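PDB 5VXV: peroxisomal membrane protein PEX15 from Saccharomyces cerevisiae, which docks the Pex1/Pex6 AAA-ATPase at the peroxisomal membrane, enabling that motor complex to extract the Pex5 receptor from the membrane. Local coordinates for residues L21-F35 with L58-F70. Sequence-based numbering, arbitrary orientation. Where two conformers were deposited one is given.
Sequences LEKMSEVGFIDITVF and LGLTLQSEILNIF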
ATOM      1  N   LEU A  21      -3.878 -13.048 -13.045  1.00 20.84           N
ATOM      2  CA  LEU A  21      -3.007 -13.567 -11.995  1.00 21.10           C
ATOM      3  C   LEU A  21      -2.854 -15.080 -12.088  1.00 21.19           C
ATOM      4  O   LEU A  21      -1.758 -15.610 -11.872  1.00 21.53           O
ATOM      5  CB  LEU A  21      -3.549 -13.159 -10.625  1.00 20.95           C
ATOM      6  CG  LEU A  21      -3.357 -11.677 -10.290  1.00 20.99           C
ATOM      7  CD1 LEU A  21      -4.231 -11.268  -9.117  1.00 20.76           C
ATOM      8  CD2 LEU A  21      -1.891 -11.377  -9.997  1.00 21.42           C
ATOM      9  N   GLU A  22      -3.938 -15.797 -12.401  1.00 20.90           N
ATOM     10  CA  GLU A  22      -3.833 -17.248 -12.536  1.00 22.00           C
ATOM     11  C   GLU A  22      -2.886 -17.624 -13.668  1.00 21.44           C
ATOM     12  O   GLU A  22      -2.137 -18.603 -13.562  1.00 21.96           O
ATOM     13  CB  GLU A  22      -5.215 -17.864 -12.767  1.00 23.16           C
ATOM     14  CG  GLU A  22      -6.170 -17.766 -11.578  1.00 26.97           C
ATOM     15  CD  GLU A  22      -5.792 -18.692 -10.432  1.00 34.17           C
ATOM     16  OE1 GLU A  22      -4.753 -19.379 -10.530  1.00 38.37           O
ATOM     17  OE2 GLU A  22      -6.539 -18.735  -9.429  1.00 35.06           O
ATOM     18  N   LYS A  23      -2.899 -16.858 -14.762  1.00 21.26           N
ATOM     19  CA  LYS A  23      -1.988 -17.139 -15.868  1.00 21.57           C
ATOM     20  C   LYS A  23      -0.544 -16.839 -15.479  1.00 21.99           C
ATOM     21  O   LYS A  23       0.367 -17.603 -15.819  1.00 22.31           O
ATOM     22  CB  LYS A  23      -2.388 -16.331 -17.103  1.00 21.46           C
ATOM     23  CG  LYS A  23      -1.553 -16.638 -18.347  1.00 23.66           C
ATOM     24  CD  LYS A  23      -1.664 -18.099 -18.752  1.00 27.77           C
HETATM   25  N   MSE A  24      -0.314 -15.735 -14.774  1.00 22.00           N
HETATM   26  CA  MSE A  24       1.028 -15.406 -14.309  1.00 22.40           C
HETATM   27  C   MSE A  24       1.558 -16.540 -13.439  1.00 23.56           C
HETATM   28  O   MSE A  24       2.725 -16.919 -13.534  1.00 23.01           O
HETATM   29  CB  MSE A  24       1.032 -14.086 -13.528  1.00 22.35           C
HETATM   30  CG  MSE A  24       0.673 -12.862 -14.362  1.00 22.22           C
HETATM   31 SE   MSE A  24       0.927 -11.167 -13.416  1.00 22.26          SE
HETATM   32  CE  MSE A  24       2.871 -11.057 -13.530  1.00 22.90           C
ATOM     33  N   SER A  25       0.683 -17.081 -12.589  1.00 22.35           N
ATOM     34  CA  SER A  25       1.071 -18.196 -11.732  1.00 22.53           C
ATOM     35  C   SER A  25       1.339 -19.451 -12.550  1.00 22.69           C
ATOM     36  O   SER A  25       2.331 -20.152 -12.315  1.00 23.83           O
ATOM     37  CB  SER A  25      -0.020 -18.461 -10.694  1.00 23.07           C
ATOM     38  OG  SER A  25       0.271 -19.620  -9.933  1.00 22.44           O
ATOM     39  N   GLU A  26       0.466 -19.746 -13.516  1.00 22.43           N
ATOM     40  CA  GLU A  26       0.624 -20.943 -14.338  1.00 24.10           C
ATOM     41  C   GLU A  26       1.974 -20.958 -15.042  1.00 25.70           C
ATOM     42  O   GLU A  26       2.614 -22.011 -15.149  1.00 27.48           O
ATOM     43  CB  GLU A  26      -0.515 -21.019 -15.357  1.00 25.08           C
ATOM     44  CG  GLU A  26      -0.453 -22.210 -16.305  1.00 29.68           C
ATOM     45  CD  GLU A  26      -1.435 -22.088 -17.456  1.00 34.24           C
ATOM     46  N   VAL A  27       2.424 -19.800 -15.538  1.00 23.75           N
ATOM     47  CA  VAL A  27       3.659 -19.744 -16.317  1.00 24.61           C
ATOM     48  C   VAL A  27       4.895 -19.521 -15.459  1.00 24.89           C
ATOM     49  O   VAL A  27       6.019 -19.604 -15.978  1.00 24.34           O
ATOM     50  CB  VAL A  27       3.579 -18.648 -17.400  1.00 27.97           C
ATOM     51  CG1 VAL A  27       2.331 -18.835 -18.257  1.00 30.92           C
ATOM     52  CG2 VAL A  27       3.603 -17.254 -16.785  1.00 28.77           C
ATOM     53  N   GLY A  28       4.732 -19.238 -14.169  1.00 21.73           N
ATOM     54  CA  GLY A  28       5.862 -19.097 -13.272  1.00 21.88           C
ATOM     55  C   GLY A  28       6.371 -17.687 -13.078  1.00 20.30           C
ATOM     56  O   GLY A  28       7.503 -17.516 -12.612  1.00 21.13           O
ATOM     57  N   PHE A  29       5.573 -16.668 -13.402  1.00 19.21           N
ATOM     58  CA  PHE A  29       6.032 -15.287 -13.302  1.00 18.97           C
ATOM     59  C   PHE A  29       6.047 -14.755 -11.873  1.00 19.97           C
ATOM     60  O   PHE A  29       6.764 -13.786 -11.600  1.00 19.96           O
ATOM     61  CB  PHE A  29       5.146 -14.364 -14.150  1.00 18.90           C
ATOM     62  CG  PHE A  29       5.420 -14.409 -15.636  1.00 19.34           C
ATOM     63  CD1 PHE A  29       6.653 -14.796 -16.141  1.00 19.50           C
ATOM     64  CD2 PHE A  29       4.429 -14.041 -16.531  1.00 23.12           C
ATOM     65  CE1 PHE A  29       6.881 -14.817 -17.507  1.00 22.77           C
ATOM     66  CE2 PHE A  29       4.654 -14.064 -17.896  1.00 27.88           C
ATOM     67  CZ  PHE A  29       5.881 -14.453 -18.384  1.00 26.14           C
ATOM     68  N   ILE A  30       5.272 -15.335 -10.963  1.00 20.18           N
ATOM     69  CA  ILE A  30       5.141 -14.782  -9.601  1.00 19.71           C
ATOM     70  C   ILE A  30       6.320 -15.334  -8.812  1.00 21.47           C
ATOM     71  O   ILE A  30       6.220 -16.295  -8.044  1.00 23.03           O
ATOM     72  CB  ILE A  30       3.786 -15.107  -8.968  1.00 19.46           C
ATOM     73  CG1 ILE A  30       2.653 -14.735  -9.932  1.00 18.75           C
ATOM     74  CG2 ILE A  30       3.633 -14.353  -7.651  1.00 19.60           C
ATOM     75  CD1 ILE A  30       1.268 -15.091  -9.439  1.00 20.16           C
ATOM     76  N   ASP A  31       7.474 -14.695  -8.998  1.00 20.40           N
ATOM     77  CA  ASP A  31       8.747 -15.218  -8.509  1.00 23.22           C
ATOM     78  C   ASP A  31       9.720 -14.055  -8.424  1.00 22.43           C
ATOM     79  O   ASP A  31       9.925 -13.353  -9.419  1.00 22.76           O
ATOM     80  CB  ASP A  31       9.271 -16.311  -9.449  1.00 25.59           C
ATOM     81  CG  ASP A  31      10.530 -16.982  -8.936  1.00 29.31           C
ATOM     82  OD1 ASP A  31      11.140 -16.473  -7.973  1.00 30.59           O
ATOM     83  OD2 ASP A  31      10.916 -18.023  -9.510  1.00 31.55           O
ATOM     84  N   ILE A  32      10.311 -13.842  -7.245  1.00 21.72           N
ATOM     85  CA  ILE A  32      11.208 -12.703  -7.061  1.00 22.37           C
ATOM     86  C   ILE A  32      12.340 -12.729  -8.082  1.00 21.72           C
ATOM     87  O   ILE A  32      12.804 -11.672  -8.530  1.00 21.95           O
ATOM     88  CB  ILE A  32      11.750 -12.673  -5.614  1.00 25.21           C
ATOM     89  CG1 ILE A  32      12.711 -11.494  -5.410  1.00 25.73           C
ATOM     90  CG2 ILE A  32      12.451 -13.982  -5.265  1.00 29.78           C
ATOM     91  CD1 ILE A  32      12.067 -10.128  -5.558  1.00 26.21           C
ATOM     92  N   THR A  33      12.807 -13.921  -8.464  1.00 22.29           N
ATOM     93  CA  THR A  33      13.877 -14.007  -9.454  1.00 25.03           C
ATOM     94  C   THR A  33      13.426 -13.443 -10.795  1.00 24.03           C
ATOM     95  O   THR A  33      14.200 -12.776 -11.492  1.00 25.31           O
ATOM     96  CB  THR A  33      14.334 -15.458  -9.613  1.00 31.15           C
ATOM     97  OG1 THR A  33      14.767 -15.966  -8.345  1.00 34.49           O
ATOM     98  CG2 THR A  33      15.482 -15.558 -10.613  1.00 33.76           C
ATOM     99  N   VAL A  34      12.177 -13.711 -11.178  1.00 22.01           N
ATOM    100  CA  VAL A  34      11.635 -13.142 -12.406  1.00 21.89           C
ATOM    101  C   VAL A  34      11.443 -11.638 -12.253  1.00 20.86           C
ATOM    102  O   VAL A  34      11.768 -10.862 -13.159  1.00 21.30           O
ATOM    103  CB  VAL A  34      10.321 -13.853 -12.778  1.00 22.87           C
ATOM    104  CG1 VAL A  34       9.664 -13.197 -13.988  1.00 23.23           C
ATOM    105  CG2 VAL A  34      10.580 -15.331 -13.052  1.00 24.34           C
ATOM    106  N   PHE A  35      10.925 -11.203 -11.100  1.00 20.45           N
ATOM    107  CA  PHE A  35      10.712  -9.778 -10.865  1.00 21.44           C
ATOM    108  C   PHE A  35      12.005  -8.988 -11.024  1.00 22.69           C
ATOM    109  O   PHE A  35      12.012  -7.910 -11.630  1.00 23.02           O
ATOM    110  CB  PHE A  35      10.138  -9.552  -9.463  1.00 21.57           C
ATOM    111  CG  PHE A  35       8.743 -10.090  -9.265  1.00 21.71           C
ATOM    112  CD1 PHE A  35       7.918 -10.375 -10.342  1.00 21.31           C
ATOM    113  CD2 PHE A  35       8.254 -10.294  -7.984  1.00 21.97           C
ATOM    114  CE1 PHE A  35       6.638 -10.865 -10.143  1.00 22.85           C
ATOM    115  CE2 PHE A  35       6.976 -10.780  -7.779  1.00 21.17           C
ATOM    116  CZ  PHE A  35       6.168 -11.066  -8.859  1.00 23.18           C
ATOM    117  N   LEU A  58      -8.837 -17.009  -4.465  1.00 38.14           N
ATOM    118  CA  LEU A  58      -8.025 -17.513  -5.559  1.00 34.10           C
ATOM    119  C   LEU A  58      -7.612 -18.962  -5.306  1.00 33.61           C
ATOM    120  O   LEU A  58      -7.740 -19.491  -4.202  1.00 36.14           O
ATOM    121  CB  LEU A  58      -6.791 -16.629  -5.739  1.00 33.05           C
ATOM    122  CG  LEU A  58      -7.078 -15.134  -5.901  1.00 33.25           C
ATOM    123  CD1 LEU A  58      -5.800 -14.321  -5.767  1.00 33.49           C
ATOM    124  CD2 LEU A  58      -7.751 -14.855  -7.237  1.00 32.75           C
ATOM    125  N   GLY A  59      -7.112 -19.607  -6.359  1.00 31.03           N
ATOM    126  CA  GLY A  59      -6.599 -20.955  -6.217  1.00 31.22           C
ATOM    127  C   GLY A  59      -5.457 -21.025  -5.221  1.00 31.10           C
ATOM    128  O   GLY A  59      -4.759 -20.046  -4.958  1.00 28.52           O
ATOM    129  N   LEU A  60      -5.260 -22.223  -4.667  1.00 32.96           N
ATOM    130  CA  LEU A  60      -4.313 -22.379  -3.567  1.00 34.51           C
ATOM    131  C   LEU A  60      -2.890 -22.038  -3.998  1.00 30.32           C
ATOM    132  O   LEU A  60      -2.171 -21.335  -3.278  1.00 28.35           O
ATOM    133  CB  LEU A  60      -4.381 -23.801  -3.012  1.00 39.77           C
ATOM    134  CG  LEU A  60      -5.620 -24.118  -2.170  1.00 43.22           C
ATOM    135  N   THR A  61      -2.461 -22.526  -5.164  1.00 28.04           N
ATOM    136  CA  THR A  61      -1.104 -22.241  -5.625  1.00 27.23           C
ATOM    137  C   THR A  61      -0.907 -20.745  -5.841  1.00 24.11           C
ATOM    138  O   THR A  61       0.075 -20.161  -5.367  1.00 24.89           O
ATOM    139  CB  THR A  61      -0.809 -23.016  -6.911  1.00 30.71           C
ATOM    140  OG1 THR A  61      -0.920 -24.423  -6.661  1.00 35.37           O
ATOM    141  CG2 THR A  61       0.599 -22.711  -7.420  1.00 29.17           C
ATOM    142  N   LEU A  62      -1.831 -20.107  -6.561  1.00 22.98           N
ATOM    143  CA  LEU A  62      -1.739 -18.664  -6.764  1.00 21.62           C
ATOM    144  C   LEU A  62      -1.729 -17.923  -5.435  1.00 20.68           C
ATOM    145  O   LEU A  62      -0.945 -16.987  -5.242  1.00 21.31           O
ATOM    146  CB  LEU A  62      -2.898 -18.182  -7.637  1.00 22.57           C
ATOM    147  CG  LEU A  62      -3.080 -16.665  -7.752  1.00 23.39           C
ATOM    148  CD1 LEU A  62      -1.807 -15.998  -8.256  1.00 21.64           C
ATOM    149  CD2 LEU A  62      -4.247 -16.332  -8.667  1.00 26.17           C
ATOM    150  N   GLN A  63      -2.593 -18.329  -4.506  1.00 22.71           N
ATOM    151  CA  GLN A  63      -2.663 -17.653  -3.216  1.00 25.55           C
ATOM    152  C   GLN A  63      -1.339 -17.756  -2.469  1.00 24.58           C
ATOM    153  O   GLN A  63      -0.867 -16.772  -1.891  1.00 22.79           O
ATOM    154  CB  GLN A  63      -3.802 -18.241  -2.385  1.00 29.76           C
ATOM    155  CG  GLN A  63      -4.271 -17.332  -1.261  1.00 32.74           C
ATOM    156  CD  GLN A  63      -5.600 -17.758  -0.666  1.00 34.02           C
ATOM    157  OE1 GLN A  63      -5.755 -17.811   0.554  1.00 39.81           O
ATOM    158  NE2 GLN A  63      -6.574 -18.048  -1.524  1.00 29.46           N
ATOM    159  N   SER A  64      -0.719 -18.938  -2.478  1.00 23.91           N
ATOM    160  CA  SER A  64       0.550 -19.106  -1.777  1.00 23.40           C
ATOM    161  C   SER A  64       1.637 -18.238  -2.398  1.00 21.74           C
ATOM    162  O   SER A  64       2.499 -17.707  -1.687  1.00 21.27           O
ATOM    163  CB  SER A  64       0.969 -20.575  -1.787  1.00 27.15           C
ATOM    164  OG  SER A  64       1.425 -20.971  -3.070  1.00 31.67           O
ATOM    165  N   GLU A  65       1.610 -18.075  -3.722  1.00 21.83           N
ATOM    166  CA  GLU A  65       2.637 -17.282  -4.392  1.00 20.72           C
ATOM    167  C   GLU A  65       2.444 -15.794  -4.129  1.00 20.53           C
ATOM    168  O   GLU A  65       3.422 -15.061  -3.938  1.00 22.48           O
ATOM    169  CB  GLU A  65       2.630 -17.587  -5.889  1.00 20.87           C
ATOM    170  CG  GLU A  65       3.136 -18.991  -6.199  1.00 22.18           C
ATOM    171  CD  GLU A  65       2.940 -19.404  -7.647  1.00 25.25           C
ATOM    172  OE1 GLU A  65       3.405 -20.506  -8.008  1.00 28.24           O
ATOM    173  OE2 GLU A  65       2.325 -18.640  -8.422  1.00 24.79           O
ATOM    174  N   ILE A  66       1.193 -15.329  -4.097  1.00 19.87           N
ATOM    175  CA  ILE A  66       0.925 -13.945  -3.713  1.00 19.32           C
ATOM    176  C   ILE A  66       1.374 -13.702  -2.278  1.00 19.87           C
ATOM    177  O   ILE A  66       2.062 -12.717  -1.980  1.00 18.98           O
ATOM    178  CB  ILE A  66      -0.567 -13.613  -3.899  1.00 19.04           C
ATOM    179  CG1 ILE A  66      -0.939 -13.660  -5.383  1.00 20.36           C
ATOM    180  CG2 ILE A  66      -0.895 -12.237  -3.310  1.00 18.85           C
ATOM    181  CD1 ILE A  66      -2.422 -13.502  -5.657  1.00 21.81           C
ATOM    182  N   LEU A  67       0.991 -14.600  -1.364  1.00 20.93           N
ATOM    183  CA  LEU A  67       1.318 -14.413   0.045  1.00 22.15           C
ATOM    184  C   LEU A  67       2.822 -14.331   0.271  1.00 23.37           C
ATOM    185  O   LEU A  67       3.275 -13.616   1.171  1.00 24.59           O
ATOM    186  CB  LEU A  67       0.720 -15.546   0.881  1.00 24.75           C
ATOM    187  CG  LEU A  67      -0.798 -15.510   1.070  1.00 29.63           C
ATOM    188  CD1 LEU A  67      -1.281 -16.763   1.785  1.00 33.81           C
ATOM    189  CD2 LEU A  67      -1.216 -14.269   1.840  1.00 31.78           C
ATOM    190  N   ASN A  68       3.610 -15.049  -0.532  0.57 23.26           N
ATOM    191  CA  ASN A  68       5.059 -14.994  -0.372  0.57 23.18           C
ATOM    192  C   ASN A  68       5.599 -13.604  -0.683  0.57 21.47           C
ATOM    193  O   ASN A  68       6.605 -13.186  -0.098  0.57 22.11           O
ATOM    194  CB  ASN A  68       5.723 -16.035  -1.271  0.57 24.61           C
ATOM    195  CG  ASN A  68       7.044 -16.523  -0.716  0.57 25.63           C
ATOM    196  N   ILE A  69       4.944 -12.870  -1.584  1.00 18.46           N
ATOM    197  CA  ILE A  69       5.444 -11.553  -1.968  1.00 16.54           C
ATOM    198  C   ILE A  69       5.023 -10.476  -0.971  1.00 16.76           C
ATOM    199  O   ILE A  69       5.727  -9.471  -0.818  1.00 17.08           O
ATOM    200  CB  ILE A  69       4.970 -11.194  -3.388  1.00 17.00           C
ATOM    201  CG1 ILE A  69       5.397 -12.267  -4.398  1.00 17.93           C
ATOM    202  CG2 ILE A  69       5.505  -9.828  -3.809  1.00 17.60           C
ATOM    203  CD1 ILE A  69       6.895 -12.529  -4.457  1.00 18.42           C
ATOM    204  N   PHE A  70       3.885 -10.644  -0.290  1.00 15.74           N
ATOM    205  CA  PHE A  70       3.322  -9.575   0.532  1.00 16.43           C
ATOM    206  C   PHE A  70       3.235  -9.922   2.014  1.00 17.04           C
ATOM    207  O   PHE A  70       2.655  -9.145   2.783  1.00 17.88           O
ATOM    208  CB  PHE A  70       1.935  -9.183   0.012  1.00 17.00           C
ATOM    209  CG  PHE A  70       1.943  -8.663  -1.399  1.00 16.14           C
ATOM    210  CD1 PHE A  70       2.693  -7.546  -1.736  1.00 15.97           C
ATOM    211  CD2 PHE A  70       1.197  -9.281  -2.381  1.00 15.87           C
ATOM    212  CE1 PHE A  70       2.704  -7.064  -3.026  1.00 15.90           C
ATOM    213  CE2 PHE A  70       1.205  -8.806  -3.677  1.00 16.22           C
ATOM    214  CZ  PHE A  70       1.959  -7.692  -4.000  1.00 15.44           C
TER
HETATM  215  O   HOH W   1      -3.696 -21.476  -8.358  1.00 27.68           O
HETATM  216  O   HOH W   2       3.369 -21.583 -10.309  1.00 26.45           O
HETATM  217  O   HOH W   3       4.557 -18.168 -10.378  1.00 21.34           O
HETATM  218  O   HOH W   4       5.920 -16.143  -5.005  1.00 23.04           O
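Phe35 meets Ile69 obliquely, its CE2 3.8 Å from Ile69 CD1, while one face of the ring carries Asp31 O near its rim and the ring of Phe45 also meets it. Two carboxylates also carry the contact: Glu22 reaches the N-terminus of helix 60-70, and Ser25 OG donates to Glu65 OE2 (2.7 Å) from above the carboxylate plane, 42° out of it. This is a helix-helix crossing in a largely helical domain, predicted to be cytosolic: 21-27, the end of helix 17-27, crosses 60-70 at 86°, with the loop after the Schellman turn at Gly28 folding back over helix 60-70. Glu22, bent at chi2, accepts from Gly59 N at the N-cap nearly along the C-O axis of OE2 (3.2 Å), while water 1 links its OE1 to Leu62 N. With an alanine here, Gly59 N is likely to lose its acceptor, water 1 its hold on this side, and Leu62 CD2, 3.3 Å from Glu22 CD, the carboxylate that covers it. Leu62 wedges between Leu21, Glu22 and Ile30; its CG stands opposite the backbone N (chi1 170°), which carries CD1 to Ile30 and CD2 to Glu22. Ile30 CG2 rests on Glu65 CB, and Phe45 of helix 39-51 touches both Leu21 and Ile30. Waters 2 and 4 join Ser25 O to Glu65 OE1 and Ile30 O to Glu65 O, respectively. Ile30 CD1 presses on Leu62 CD1 at 3.4 Å, tighter than usual for two methyl carbons.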